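Local coordinates for protein mediator of RNA polymerase II transcription subunit 18 (Schizosaccharomyces pombe, PDB 3C0T) that serves in the Mediator complex, a coactivator that relays signals from gene-specific regulatory proteins to the basal RNA polymerase II machinery, at residues M1-L7 and L167-V173; F132-T136 and N188-V192. One frame throughout, in Å; residues are numbered along the deposited sequence.

Interaction 1: M1-L7 and L167-V173; sequences MQELYLL and LHVYTHV
The carbonyl oxygen of L6 takes the backbone N-H of V169 at 2.8 Å (O to N), nearly straight at 172°, and L6 N returns the bond to V169 O. L4 with T171 and Q2 with V173 repeat this reciprocal pair of hydrogen bonds, so three hydrogen-bonded pairs lace the antiparallel strands together, with E3–H172, Y5–Y170 and L7–H168 as the non-hydrogen-bonded pairs between them. On the face of these last six residues E3 runs out fully extended, its CG anti to the backbone N (chi1 177°), alongside H172. Its OE1 sits 3.0 Å from H172 CE1 at the ring edge, while OE2 lies in the plane of the H168 ring, 3.3 Å from H168 NE2; its salt bridge goes to R97 on the neighbouring strand. An alanine here would remove the carboxylate, and R97 would probably be left without this acidic mate. Y170 CD1 covers one face of the H168 ring; M1 CE lies over one face of the H172 ring in a CH-pi contact, 4.1 Å from the ring centroid. On the other face of the sheet L4 CD1 meets V173 CG2 at 3.6 Å, beneath helix 179-196. This is classic antiparallel pairing, joining the N-terminal strand to strand 165-173 within the curved antiparallel sheet of the Med18 fold.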
# COMPACT_ATOMS: atom_id res chain seq x y z
N MET A 1 11.12 9.26 -7.78
CA MET A 1 9.79 9.83 -7.43
C MET A 1 9.68 9.89 -5.91
O MET A 1 10.16 9.00 -5.20
CB MET A 1 8.68 8.96 -8.03
CG MET A 1 7.27 9.45 -7.79
SD MET A 1 6.05 8.59 -8.84
CE MET A 1 6.04 6.95 -8.11
N GLN A 2 9.06 10.95 -5.41
CA GLN A 2 8.93 11.15 -3.97
C GLN A 2 7.48 11.00 -3.51
O GLN A 2 6.57 11.61 -4.08
CB GLN A 2 9.44 12.55 -3.62
CG GLN A 2 10.31 12.63 -2.38
CD GLN A 2 11.63 11.90 -2.54
OE1 GLN A 2 12.30 12.05 -3.55
NE2 GLN A 2 12.00 11.12 -1.53
N GLU A 3 7.26 10.18 -2.49
CA GLU A 3 5.92 10.00 -1.95
C GLU A 3 5.79 10.68 -0.59
O GLU A 3 6.52 10.35 0.34
CB GLU A 3 5.58 8.51 -1.80
CG GLU A 3 4.19 8.27 -1.18
CD GLU A 3 3.80 6.80 -1.09
OE1 GLU A 3 3.73 6.14 -2.15
OE2 GLU A 3 3.57 6.31 0.03
N LEU A 4 4.88 11.65 -0.49
CA LEU A 4 4.63 12.33 0.77
C LEU A 4 3.35 11.66 1.29
O LEU A 4 2.40 11.46 0.53
CB LEU A 4 4.44 13.83 0.56
CG LEU A 4 5.67 14.57 0.01
CD1 LEU A 4 5.77 14.33 -1.50
CD2 LEU A 4 5.56 16.07 0.30
N TYR A 5 3.32 11.31 2.58
CA TYR A 5 2.15 10.60 3.07
C TYR A 5 1.85 10.76 4.55
O TYR A 5 2.63 11.32 5.31
CB TYR A 5 2.35 9.11 2.80
CG TYR A 5 3.49 8.55 3.61
CD1 TYR A 5 3.27 8.02 4.89
CD2 TYR A 5 4.81 8.62 3.15
CE1 TYR A 5 4.32 7.58 5.68
CE2 TYR A 5 5.88 8.18 3.94
CZ TYR A 5 5.63 7.67 5.20
OH TYR A 5 6.67 7.27 6.01
N LEU A 6 0.70 10.22 4.94
CA LEU A 6 0.23 10.21 6.32
C LEU A 6 -0.45 8.87 6.50
O LEU A 6 -1.07 8.36 5.56
CB LEU A 6 -0.77 11.34 6.58
CG LEU A 6 -0.17 12.75 6.60
CD1 LEU A 6 -1.28 13.77 6.77
CD2 LEU A 6 0.84 12.85 7.74
N LEU A 7 -0.32 8.29 7.68
CA LEU A 7 -0.92 7.00 7.95
C LEU A 7 -1.82 7.04 9.18
O LEU A 7 -1.58 7.81 10.12
CB LEU A 7 0.16 5.94 8.14
CG LEU A 7 0.79 5.32 6.89
CD1 LEU A 7 1.95 4.44 7.30
CD2 LEU A 7 -0.24 4.50 6.13
N LEU A 167 -5.48 3.44 6.92
CA LEU A 167 -5.81 4.66 6.19
C LEU A 167 -4.49 5.26 5.73
O LEU A 167 -3.70 5.72 6.56
CB LEU A 167 -6.53 5.67 7.09
CG LEU A 167 -7.94 6.12 6.69
CD1 LEU A 167 -8.30 7.35 7.50
CD2 LEU A 167 -8.01 6.47 5.21
N HIS A 168 -4.25 5.26 4.42
CA HIS A 168 -3.02 5.79 3.86
C HIS A 168 -3.31 6.98 2.94
O HIS A 168 -3.99 6.84 1.92
CB HIS A 168 -2.30 4.68 3.08
CG HIS A 168 -0.97 5.09 2.52
ND1 HIS A 168 -0.21 4.24 1.73
CD2 HIS A 168 -0.26 6.24 2.62
CE1 HIS A 168 0.91 4.86 1.38
NE2 HIS A 168 0.90 6.07 1.91
N VAL A 169 -2.79 8.15 3.31
CA VAL A 169 -2.99 9.35 2.51
C VAL A 169 -1.65 9.72 1.87
O VAL A 169 -0.64 9.81 2.57
CB VAL A 169 -3.49 10.53 3.37
CG1 VAL A 169 -3.81 11.73 2.47
CG2 VAL A 169 -4.72 10.11 4.16
N TYR A 170 -1.64 9.93 0.56
CA TYR A 170 -0.39 10.23 -0.11
C TYR A 170 -0.54 11.00 -1.41
O TYR A 170 -1.63 11.14 -1.96
CB TYR A 170 0.37 8.94 -0.41
CG TYR A 170 -0.38 8.01 -1.36
CD1 TYR A 170 -1.37 7.14 -0.89
CD2 TYR A 170 -0.12 8.03 -2.73
CE1 TYR A 170 -2.09 6.32 -1.77
CE2 TYR A 170 -0.84 7.22 -3.62
CZ TYR A 170 -1.83 6.38 -3.13
OH TYR A 170 -2.57 5.61 -4.01
N THR A 171 0.59 11.50 -1.88
CA THR A 171 0.67 12.20 -3.14
C THR A 171 2.09 12.01 -3.63
O THR A 171 3.01 11.80 -2.83
CB THR A 171 0.34 13.69 -2.99
OG1 THR A 171 0.27 14.27 -4.30
CG2 THR A 171 1.40 14.41 -2.17
N HIS A 172 2.28 12.05 -4.94
CA HIS A 172 3.60 11.86 -5.52
C HIS A 172 4.15 13.12 -6.18
O HIS A 172 3.42 13.86 -6.84
CB HIS A 172 3.57 10.74 -6.56
CG HIS A 172 3.27 9.39 -6.00
ND1 HIS A 172 4.09 8.77 -5.07
CD2 HIS A 172 2.26 8.52 -6.24
CE1 HIS A 172 3.60 7.58 -4.77
NE2 HIS A 172 2.49 7.40 -5.46
N VAL A 173 5.45 13.34 -6.00
CA VAL A 173 6.14 14.48 -6.60
C VAL A 173 7.28 13.90 -7.44
O VAL A 173 8.21 13.28 -6.92
CB VAL A 173 6.73 15.42 -5.52
CG1 VAL A 173 7.50 16.55 -6.20
CG2 VAL A 173 5.60 15.99 -4.66

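Interaction 2: F132-T136 and N188-V192; sequences FFFDT and NLTKV
F134 reaches from the turn to K191 and V192 on the helix, and its side chain can be followed outward atom by atom. CB points toward the helix and lies 3.9 Å from N188 OD1, with V192 CG2 a little farther off. CG, anti to the carbonyl carbon (chi1 -72°), lies near both K191 CD and K191 CB, and the ring crosses the lysine chain at about a right angle. CD1 touches K191 CB at 3.7 Å and has V192 CG2 near the ring edge; CE1 also lies against K191 CB. Along the other edge of the ring CD2 and CE2 rest on K191 CD, and CZ touches it more loosely. K191 CD thus stands over the face, 3.8 Å from the centroid of the F134 ring and 14° off the normal, a CH-pi contact made by the aliphatic part of the lysine. K191 NZ turns back to N188 OD1 in a weak hydrogen bond. Next to it T136 CG2 packs on N188 CB at 3.6 Å. T136 OG1 faces V192 CG2 and donates to F133 O at 2.9 Å; that carbonyl also accepts from T136 N, so two donors of one residue close the turn. F133 N bonds T136 O in return. The result is a type I' beta turn at the tip of the hairpin formed by strands 118-133 and 136-146, laid against the side of the C-terminal helix 179-196.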
# COMPACT_ATOMS: atom_id res chain seq x y z
N PHE A 132 -10.20 10.70 -3.44
CA PHE A 132 -9.31 11.75 -3.92
C PHE A 132 -9.81 13.12 -3.47
O PHE A 132 -11.02 13.34 -3.37
CB PHE A 132 -9.23 11.75 -5.46
CG PHE A 132 -9.29 10.38 -6.08
CD1 PHE A 132 -10.52 9.72 -6.22
CD2 PHE A 132 -8.12 9.72 -6.46
CE1 PHE A 132 -10.58 8.41 -6.74
CE2 PHE A 132 -8.17 8.40 -6.97
CZ PHE A 132 -9.40 7.75 -7.11
N PHE A 133 -8.88 14.03 -3.21
CA PHE A 133 -9.21 15.39 -2.81
C PHE A 133 -7.92 16.20 -2.66
O PHE A 133 -6.88 15.66 -2.27
CB PHE A 133 -10.01 15.38 -1.50
CG PHE A 133 -11.10 16.42 -1.45
CD1 PHE A 133 -12.12 16.42 -2.40
CD2 PHE A 133 -11.10 17.41 -0.46
CE1 PHE A 133 -13.14 17.39 -2.36
CE2 PHE A 133 -12.12 18.38 -0.42
CZ PHE A 133 -13.14 18.36 -1.37
N PHE A 134 -7.99 17.50 -2.98
CA PHE A 134 -6.83 18.38 -2.89
C PHE A 134 -5.61 17.77 -3.53
O PHE A 134 -4.50 17.89 -3.01
CB PHE A 134 -6.51 18.71 -1.42
CG PHE A 134 -7.50 19.63 -0.77
CD1 PHE A 134 -8.15 19.26 0.40
CD2 PHE A 134 -7.79 20.87 -1.35
CE1 PHE A 134 -9.08 20.11 1.00
CE2 PHE A 134 -8.72 21.73 -0.76
CZ PHE A 134 -9.36 21.35 0.42
N ASP A 135 -5.82 17.11 -4.67
CA ASP A 135 -4.71 16.47 -5.38
C ASP A 135 -3.96 15.40 -4.60
O ASP A 135 -2.78 15.16 -4.85
CB ASP A 135 -3.72 17.53 -5.83
CG ASP A 135 -3.85 17.84 -7.28
OD1 ASP A 135 -4.88 18.45 -7.67
OD2 ASP A 135 -2.93 17.45 -8.04
N THR A 136 -4.63 14.78 -3.65
CA THR A 136 -3.99 13.71 -2.88
C THR A 136 -4.92 12.51 -2.96
O THR A 136 -6.09 12.64 -3.31
CB THR A 136 -3.81 14.09 -1.39
OG1 THR A 136 -5.08 14.05 -0.74
CG2 THR A 136 -3.21 15.47 -1.26
N ASN A 188 -1.03 20.24 0.67
CA ASN A 188 -2.23 19.48 0.34
C ASN A 188 -2.50 18.39 1.38
O ASN A 188 -3.65 18.14 1.75
CB ASN A 188 -2.12 18.86 -1.06
CG ASN A 188 -2.40 19.87 -2.16
OD1 ASN A 188 -3.24 20.76 -2.00
ND2 ASN A 188 -1.70 19.73 -3.28
N LEU A 189 -1.44 17.74 1.86
CA LEU A 189 -1.60 16.71 2.87
C LEU A 189 -2.17 17.34 4.13
O LEU A 189 -3.06 16.77 4.78
CB LEU A 189 -0.26 16.03 3.19
CG LEU A 189 0.21 15.00 2.15
CD1 LEU A 189 1.51 14.37 2.60
CD2 LEU A 189 -0.85 13.92 1.99
N THR A 190 -1.68 18.53 4.47
CA THR A 190 -2.16 19.23 5.66
C THR A 190 -3.66 19.53 5.57
O THR A 190 -4.37 19.42 6.56
CB THR A 190 -1.38 20.54 5.89
OG1 THR A 190 -0.07 20.21 6.38
CG2 THR A 190 -2.08 21.43 6.90
N LYS A 191 -4.12 19.91 4.39
CA LYS A 191 -5.53 20.20 4.19
C LYS A 191 -6.37 18.93 4.40
O LYS A 191 -7.39 18.96 5.08
CB LYS A 191 -5.76 20.74 2.77
CG LYS A 191 -5.00 22.01 2.41
CD LYS A 191 -5.45 22.49 1.03
CE LYS A 191 -4.74 23.75 0.57
NZ LYS A 191 -3.39 23.51 0.00
N VAL A 192 -5.94 17.82 3.79
CA VAL A 192 -6.66 16.56 3.92
C VAL A 192 -6.64 16.09 5.37
O VAL A 192 -7.63 15.57 5.87
CB VAL A 192 -6.03 15.48 3.00
CG1 VAL A 192 -6.78 14.16 3.13
CG2 VAL A 192 -6.05 15.96 1.56

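In the fold
Interactions 1 and 2 are neighbours, their centres about 10 Å apart, and they meet at strand 165-173. T171 OG1 probably hydrogen-bonds D135 O at 3.2 Å, tying the strand pair to the hairpin turn, while T136 CB packs 3.7 Å from Y170 O. From the helix, L189 CD1 comes within 3.5 Å of L4 C, and both L189 and V192 touch V169. One helix therefore bears on the paired strands of interaction 1 and on the turn of interaction 2. Strand 165-173 leads on in the chain to helix 179-196, which packs back against the same antiparallel sheet that the two contacts share.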